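Local coordinates for protein MYB21 (Trichomonas vaginalis, PDB 3OSG) that probably regulates transcription by RNA polymerase II, its R2R3 Myb domain binding specific promoter DNA sequences, at residues Arg51-Leu56 / Arg94-Ile99; Ser31-Ile36 / Gln47-Trp52. One frame throughout, in Å; residues are numbered along the deposited sequence.

Contact 1: residues Arg51-Leu56 / Arg94-Ile99; sequences RWKNYL and RTDIHI. With nucleotides of chain B.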
# COMPACT_ATOMS: atom_id res chain seq x y z
N ARG A 51 -1.26 5.75 -2.94
CA ARG A 51 -2.22 4.87 -3.57
C ARG A 51 -1.57 4.11 -4.72
O ARG A 51 -1.72 2.89 -4.83
CB ARG A 51 -3.43 5.66 -4.05
CG ARG A 51 -4.56 4.78 -4.59
CD ARG A 51 -5.08 3.80 -3.52
NE ARG A 51 -6.13 2.96 -4.07
CZ ARG A 51 -6.63 1.88 -3.48
NH1 ARG A 51 -6.18 1.50 -2.29
NH2 ARG A 51 -7.60 1.19 -4.08
N TRP A 52 -0.82 4.81 -5.56
CA TRP A 52 -0.15 4.14 -6.67
C TRP A 52 0.90 3.14 -6.20
O TRP A 52 0.87 1.96 -6.57
CB TRP A 52 0.47 5.15 -7.64
CG TRP A 52 1.35 4.48 -8.65
CD1 TRP A 52 2.70 4.27 -8.55
CD2 TRP A 52 0.94 3.89 -9.89
NE1 TRP A 52 3.16 3.60 -9.67
CE2 TRP A 52 2.10 3.36 -10.51
CE3 TRP A 52 -0.28 3.78 -10.55
CZ2 TRP A 52 2.06 2.72 -11.75
CZ3 TRP A 52 -0.32 3.14 -11.78
CH2 TRP A 52 0.84 2.62 -12.36
N LYS A 53 1.80 3.59 -5.35
CA LYS A 53 2.93 2.77 -4.95
C LYS A 53 2.52 1.50 -4.20
O LYS A 53 3.10 0.44 -4.41
CB LYS A 53 3.90 3.60 -4.11
CG LYS A 53 5.16 2.86 -3.66
CD LYS A 53 6.08 3.79 -2.86
CE LYS A 53 7.38 3.09 -2.42
NZ LYS A 53 7.12 1.91 -1.51
N ASN A 54 1.49 1.60 -3.37
CA ASN A 54 1.10 0.48 -2.51
C ASN A 54 -0.11 -0.30 -3.00
O ASN A 54 -0.38 -1.39 -2.51
CB ASN A 54 0.81 0.97 -1.09
CG ASN A 54 2.02 1.62 -0.45
OD1 ASN A 54 3.05 0.99 -0.26
ND2 ASN A 54 1.89 2.90 -0.13
N TYR A 55 -0.86 0.24 -3.95
CA TYR A 55 -2.09 -0.44 -4.37
C TYR A 55 -2.33 -0.59 -5.88
O TYR A 55 -2.89 -1.60 -6.31
CB TYR A 55 -3.31 0.15 -3.66
CG TYR A 55 -3.21 -0.07 -2.16
CD1 TYR A 55 -3.59 -1.27 -1.59
CD2 TYR A 55 -2.66 0.91 -1.34
CE1 TYR A 55 -3.46 -1.49 -0.24
CE2 TYR A 55 -2.53 0.72 0.01
CZ TYR A 55 -2.93 -0.49 0.56
OH TYR A 55 -2.79 -0.71 1.90
N LEU A 56 -1.92 0.39 -6.68
CA LEU A 56 -2.29 0.38 -8.10
C LEU A 56 -1.20 -0.08 -9.04
O LEU A 56 -1.48 -0.65 -10.09
CB LEU A 56 -2.82 1.75 -8.53
CG LEU A 56 -4.00 2.22 -7.67
CD1 LEU A 56 -4.49 3.59 -8.12
CD2 LEU A 56 -5.13 1.19 -7.71
N ARG A 94 4.71 -7.11 -2.52
CA ARG A 94 4.26 -6.54 -1.25
C ARG A 94 5.19 -5.40 -0.88
O ARG A 94 6.38 -5.46 -1.16
CB ARG A 94 4.33 -7.60 -0.14
CG ARG A 94 4.28 -9.03 -0.65
CD ARG A 94 3.07 -9.79 -0.12
NE ARG A 94 1.81 -9.32 -0.69
CZ ARG A 94 0.75 -10.10 -0.91
NH1 ARG A 94 0.78 -11.40 -0.62
NH2 ARG A 94 -0.35 -9.58 -1.42
N THR A 95 4.66 -4.38 -0.22
CA THR A 95 5.49 -3.25 0.19
C THR A 95 5.53 -3.20 1.70
O THR A 95 4.85 -3.97 2.35
CB THR A 95 4.91 -1.92 -0.30
OG1 THR A 95 3.73 -1.61 0.47
CG2 THR A 95 4.53 -2.02 -1.77
N ASP A 96 6.32 -2.29 2.24
CA ASP A 96 6.43 -2.16 3.68
C ASP A 96 5.08 -1.93 4.35
O ASP A 96 4.87 -2.36 5.48
CB ASP A 96 7.42 -1.06 4.06
CG ASP A 96 7.00 0.30 3.55
OD1 ASP A 96 7.34 1.32 4.19
OD2 ASP A 96 6.33 0.37 2.50
N ILE A 97 4.17 -1.25 3.66
CA ILE A 97 2.83 -1.00 4.19
C ILE A 97 2.15 -2.35 4.44
O ILE A 97 1.62 -2.58 5.53
CB ILE A 97 1.95 -0.22 3.18
CG1 ILE A 97 2.37 1.26 3.10
CG2 ILE A 97 0.46 -0.38 3.50
CD1 ILE A 97 2.50 1.95 4.43
N HIS A 98 2.18 -3.22 3.45
CA HIS A 98 1.56 -4.54 3.57
C HIS A 98 2.24 -5.39 4.64
O HIS A 98 1.57 -6.06 5.44
CB HIS A 98 1.53 -5.28 2.23
CG HIS A 98 1.04 -4.46 1.08
ND1 HIS A 98 -0.15 -3.76 1.10
CD2 HIS A 98 1.59 -4.21 -0.14
CE1 HIS A 98 -0.31 -3.12 -0.04
NE2 HIS A 98 0.74 -3.37 -0.81
N ILE A 99 3.57 -5.36 4.66
CA ILE A 99 4.31 -6.15 5.64
C ILE A 99 3.97 -5.75 7.08
O ILE A 99 3.72 -6.61 7.93
CB ILE A 99 5.85 -6.07 5.42
CG1 ILE A 99 6.34 -7.22 4.53
CG2 ILE A 99 6.59 -6.16 6.75
CD1 ILE A 99 5.89 -7.17 3.09
P DA B 5 -5.42 -2.91 2.62
OP1 DA B 5 -6.08 -3.85 1.72
OP2 DA B 5 -3.95 -2.92 2.79
O5' DA B 5 -5.86 -1.44 2.19
C5' DA B 5 -7.25 -1.16 2.09
C4' DA B 5 -7.50 0.31 2.29
O4' DA B 5 -7.25 0.64 3.68
C3' DA B 5 -6.58 1.24 1.49
O3' DA B 5 -7.32 2.41 1.17
C2' DA B 5 -5.45 1.55 2.46
C1' DA B 5 -6.18 1.56 3.79
N9 DA B 5 -5.37 1.09 4.91
C8 DA B 5 -4.47 0.06 4.89
N7 DA B 5 -3.87 -0.16 6.03
C5 DA B 5 -4.43 0.77 6.88
C6 DA B 5 -4.22 1.04 8.25
N6 DA B 5 -3.36 0.34 9.00
N1 DA B 5 -4.93 2.03 8.81
C2 DA B 5 -5.80 2.70 8.05
N3 DA B 5 -6.07 2.54 6.74
C4 DA B 5 -5.35 1.55 6.21
P DT B 6 -6.70 3.70 0.46
OP1 DT B 6 -7.85 4.22 -0.30
OP2 DT B 6 -5.41 3.39 -0.20
O5' DT B 6 -6.35 4.71 1.66
C5' DT B 6 -7.40 5.22 2.48
C4' DT B 6 -6.84 5.98 3.67
O4' DT B 6 -5.93 5.13 4.39
C3' DT B 6 -6.03 7.25 3.41
O3' DT B 6 -6.78 8.28 4.04
C2' DT B 6 -4.67 7.03 4.09
C1' DT B 6 -5.03 5.95 5.10
N1 DT B 6 -3.95 5.01 5.52
C2 DT B 6 -3.55 4.99 6.83
O2 DT B 6 -4.00 5.75 7.66
N3 DT B 6 -2.59 4.07 7.14
C4 DT B 6 -2.00 3.18 6.28
O4 DT B 6 -1.14 2.41 6.67
C5 DT B 6 -2.45 3.23 4.90
C7 DT B 6 -1.87 2.30 3.86
C6 DT B 6 -3.40 4.14 4.59
O HOH W 1 5.49 1.79 0.45
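N54 and T95 bring their CA atoms to 6.4 Å, where the C-terminal part of helix 45-56 meets the start of helix 96-109. Each segment falls in one of two Myb-like DNA-binding domains, so the contact joins the two halves of an R2R3 Myb unit on DNA. It illustrates how one side-chain amide can tie two helices together. T95 OG1, placed between backbone N and carbonyl carbon (chi1 72°), donates to N54 OD1 at 2.8 Å while accepting a weak N-cap bond from I97 N. The T95 side chain thus both caps its own helix and reaches the other one. N54 OD1 accepts a second hydrogen bond, from a water, which also donates to D96 OD2 and accepts from K53 NZ, bridging two opposite charges too far apart for a salt bridge. With ND2 weakly bonded to D50 O, the amide has partners at both ends, and I97 CG1 packs against it, 3.4 Å from N54 OD1.

The backbone O of N54 takes a weak, bent bond from H98 NE2 (2.8 Å, 120° at the hydrogen). The imidazole directs its edge at the Y55 ring in an offset edge-to-face pair, centroids 5.2 Å apart and planes at 85°. From there Y55 OH donates to OP2 of DA5 of chain B at 2.6 Å, and R51 NH1 grips OP2 of DT6 of chain B at 2.9 Å, so R51 and Y55, about one turn apart on the helix, hold successive phosphates of chain B. Beside them, I97 CG2 lies 3.6 Å from the C7 methyl of DT6 of chain B.

Contact 2: residues Ser31-Ile36 / Gln47-Trp52; sequences SDWKMI and QCRDRW. With nucleotides of chain C; nucleotides of chain B.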
# COMPACT_ATOMS: atom_id res chain seq x y z
N SER A 31 5.75 9.82 -12.74
CA SER A 31 5.77 10.01 -11.29
C SER A 31 5.87 11.49 -10.89
O SER A 31 6.58 11.83 -9.95
CB SER A 31 6.95 9.25 -10.69
OG SER A 31 8.17 9.87 -11.08
N ASP A 32 5.17 12.35 -11.61
CA ASP A 32 5.14 13.77 -11.29
C ASP A 32 3.91 13.97 -10.42
O ASP A 32 2.83 14.28 -10.92
CB ASP A 32 5.02 14.57 -12.57
CG ASP A 32 5.05 16.06 -12.34
OD1 ASP A 32 4.92 16.49 -11.17
OD2 ASP A 32 5.20 16.80 -13.33
N TRP A 33 4.06 13.76 -9.11
CA TRP A 33 2.90 13.60 -8.23
C TRP A 33 2.13 14.89 -8.03
O TRP A 33 0.92 14.86 -7.86
CB TRP A 33 3.30 12.95 -6.89
CG TRP A 33 3.89 11.60 -7.11
CD1 TRP A 33 5.19 11.23 -6.94
CD2 TRP A 33 3.21 10.44 -7.62
NE1 TRP A 33 5.36 9.91 -7.28
CE2 TRP A 33 4.15 9.40 -7.69
CE3 TRP A 33 1.88 10.18 -7.99
CZ2 TRP A 33 3.82 8.12 -8.13
CZ3 TRP A 33 1.55 8.91 -8.42
CH2 TRP A 33 2.52 7.89 -8.49
N LYS A 34 2.83 16.03 -8.07
CA LYS A 34 2.16 17.32 -7.93
C LYS A 34 1.26 17.61 -9.12
O LYS A 34 0.14 18.10 -8.95
CB LYS A 34 3.15 18.46 -7.75
CG LYS A 34 3.58 18.65 -6.33
CD LYS A 34 4.19 20.03 -6.12
CE LYS A 34 4.32 20.35 -4.63
NZ LYS A 34 3.97 21.76 -4.31
N MET A 35 1.76 17.35 -10.32
CA MET A 35 0.96 17.58 -11.50
C MET A 35 -0.19 16.59 -11.47
O MET A 35 -1.35 16.94 -11.72
CB MET A 35 1.80 17.41 -12.76
CG MET A 35 1.13 17.88 -14.04
SD MET A 35 0.88 19.67 -14.09
CE MET A 35 2.38 20.25 -13.32
N ILE A 36 0.12 15.34 -11.14
CA ILE A 36 -0.92 14.34 -11.08
C ILE A 36 -2.03 14.78 -10.12
O ILE A 36 -3.20 14.78 -10.50
CB ILE A 36 -0.37 12.98 -10.69
CG1 ILE A 36 0.38 12.38 -11.88
CG2 ILE A 36 -1.52 12.04 -10.26
CD1 ILE A 36 1.12 11.11 -11.58
N GLN A 47 -1.14 11.60 -1.24
CA GLN A 47 -2.21 10.62 -1.37
C GLN A 47 -2.12 9.86 -2.68
O GLN A 47 -2.30 8.65 -2.70
CB GLN A 47 -3.56 11.29 -1.24
CG GLN A 47 -3.88 11.80 0.17
CD GLN A 47 -5.16 12.60 0.19
OE1 GLN A 47 -5.28 13.61 -0.50
NE2 GLN A 47 -6.13 12.14 0.97
N CYS A 48 -1.85 10.56 -3.78
CA CYS A 48 -1.76 9.87 -5.07
C CYS A 48 -0.54 8.95 -5.11
O CYS A 48 -0.61 7.82 -5.59
CB CYS A 48 -1.72 10.88 -6.24
SG CYS A 48 -3.27 11.83 -6.44
N ARG A 49 0.59 9.42 -4.60
CA ARG A 49 1.79 8.60 -4.61
C ARG A 49 1.57 7.33 -3.80
O ARG A 49 1.93 6.24 -4.24
CB ARG A 49 2.98 9.38 -4.07
CG ARG A 49 4.28 8.57 -4.07
CD ARG A 49 5.49 9.42 -3.70
NE ARG A 49 5.36 9.94 -2.35
CZ ARG A 49 5.11 11.21 -2.04
NH1 ARG A 49 5.02 12.14 -2.99
NH2 ARG A 49 4.97 11.57 -0.76
N ASP A 50 0.98 7.45 -2.61
CA ASP A 50 0.79 6.29 -1.75
C ASP A 50 -0.15 5.27 -2.39
O ASP A 50 0.11 4.07 -2.38
CB ASP A 50 0.19 6.69 -0.39
CG ASP A 50 1.21 7.30 0.57
OD1 ASP A 50 2.43 7.32 0.28
OD2 ASP A 50 0.77 7.76 1.65
N ARG A 51 -1.26 5.75 -2.94
CA ARG A 51 -2.22 4.87 -3.57
C ARG A 51 -1.57 4.11 -4.72
O ARG A 51 -1.72 2.89 -4.83
CB ARG A 51 -3.43 5.66 -4.05
CG ARG A 51 -4.56 4.78 -4.59
CD ARG A 51 -5.08 3.80 -3.52
NE ARG A 51 -6.13 2.96 -4.07
CZ ARG A 51 -6.63 1.88 -3.48
NH1 ARG A 51 -6.18 1.50 -2.29
NH2 ARG A 51 -7.60 1.19 -4.08
N TRP A 52 -0.82 4.81 -5.56
CA TRP A 52 -0.15 4.14 -6.67
C TRP A 52 0.90 3.14 -6.20
O TRP A 52 0.87 1.96 -6.57
CB TRP A 52 0.47 5.15 -7.64
CG TRP A 52 1.35 4.48 -8.65
CD1 TRP A 52 2.70 4.27 -8.55
CD2 TRP A 52 0.94 3.89 -9.89
NE1 TRP A 52 3.16 3.60 -9.67
CE2 TRP A 52 2.10 3.36 -10.51
CE3 TRP A 52 -0.28 3.78 -10.55
CZ2 TRP A 52 2.06 2.72 -11.75
CZ3 TRP A 52 -0.32 3.14 -11.78
CH2 TRP A 52 0.84 2.62 -12.36
P DT C 2 8.43 13.24 -5.28
OP1 DT C 2 8.87 12.54 -6.51
OP2 DT C 2 7.04 13.73 -5.17
O5' DT C 2 8.77 12.32 -4.02
C5' DT C 2 10.04 11.71 -3.93
C4' DT C 2 10.15 10.91 -2.65
O4' DT C 2 10.33 11.83 -1.55
C3' DT C 2 8.90 10.08 -2.29
O3' DT C 2 9.28 8.86 -1.69
C2' DT C 2 8.26 10.93 -1.21
C1' DT C 2 9.54 11.32 -0.51
N1 DT C 2 9.37 12.32 0.55
C2 DT C 2 10.19 12.21 1.65
O2 DT C 2 11.03 11.33 1.73
N3 DT C 2 9.98 13.15 2.62
C4 DT C 2 9.03 14.17 2.56
O4 DT C 2 8.91 14.97 3.48
C5 DT C 2 8.21 14.22 1.38
C7 DT C 2 7.15 15.26 1.19
C6 DT C 2 8.42 13.30 0.44
P DT B 6 -6.70 3.70 0.46
OP1 DT B 6 -7.85 4.22 -0.30
OP2 DT B 6 -5.41 3.39 -0.20
O5' DT B 6 -6.35 4.71 1.66
C5' DT B 6 -7.40 5.22 2.48
C4' DT B 6 -6.84 5.98 3.67
O4' DT B 6 -5.93 5.13 4.39
C3' DT B 6 -6.03 7.25 3.41
O3' DT B 6 -6.78 8.28 4.04
C2' DT B 6 -4.67 7.03 4.09
C1' DT B 6 -5.03 5.95 5.10
N1 DT B 6 -3.95 5.01 5.52
C2 DT B 6 -3.55 4.99 6.83
O2 DT B 6 -4.00 5.75 7.66
N3 DT B 6 -2.59 4.07 7.14
C4 DT B 6 -2.00 3.18 6.28
O4 DT B 6 -1.14 2.41 6.67
C5 DT B 6 -2.45 3.23 4.90
C7 DT B 6 -1.87 2.30 3.86
C6 DT B 6 -3.40 4.14 4.59
P DC B 7 -6.40 9.82 3.88
OP1 DC B 7 -7.69 10.50 4.03
OP2 DC B 7 -5.61 9.91 2.64
O5' DC B 7 -5.47 10.28 5.09
C5' DC B 7 -6.03 10.43 6.39
C4' DC B 7 -4.94 10.59 7.44
O4' DC B 7 -4.13 9.38 7.57
C3' DC B 7 -3.98 11.76 7.23
O3' DC B 7 -3.90 12.42 8.50
C2' DC B 7 -2.69 11.06 6.83
C1' DC B 7 -2.77 9.77 7.64
N1 DC B 7 -1.90 8.64 7.18
C2 DC B 7 -1.25 7.88 8.14
O2 DC B 7 -1.41 8.17 9.31
N3 DC B 7 -0.46 6.85 7.76
C4 DC B 7 -0.30 6.56 6.49
N4 DC B 7 0.51 5.53 6.20
C5 DC B 7 -0.95 7.32 5.47
C6 DC B 7 -1.74 8.33 5.87
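W33 presents one indole face to R49, whose backbone and aliphatic chain run over it. R49 CA stands over the six-membered ring, 3.6 Å from its centroid and 8° off the normal, a CH-pi contact. CG, anti to the backbone N (chi1 -179°), continues across the rings, and R49 CD reaches W33 NE1 at 3.6 Å. Beyond the bend at chi3, the guanidinium turns steeply to the indole and lays a face over the deoxyribose of DT2 of chain C, C2' being 3.3 Å from R49 CZ. The same nucleotide's OP2 lies at the indole edge, so W33 and R49 abut the DNA backbone together. W33 CH2 pushes against W52 CB at 3.5 Å, with the two ring systems inclined obliquely, while C48 CB rests against both W33 CE3 and I36 CG2. Q47 NE2 donates to OP2 of DC7 of chain B in a nearly straight bond of 2.8 Å, reaching the other DNA strand. This packing joins helices 33-38 and 45-56 of a Myb-like helix-turn-helix unit; S31 CA lies over the second face of W33, and helix 16-29 completes the bundle, with A25 and H29 against I36.

Contacts 1 and 2 lie with centres about 13 Å apart and use helix 45-56 in succession. Along the chain 31-36 comes first, then 47-52, which overlaps 51-56 at R51 and W52, and finally 94-99. Contact 2 works within one Myb-like domain, joining helix 33-38 to the helix that follows it; contact 1 spans the two domains, linking that helix to helix 96-109. The general lesson is of a shared helix: its earlier turns are fixed into their own bundle, its last turns meet the next domain, and residues in both parts hold phosphates. Such an arrangement is consistent with two helices presented side by side to one DNA site.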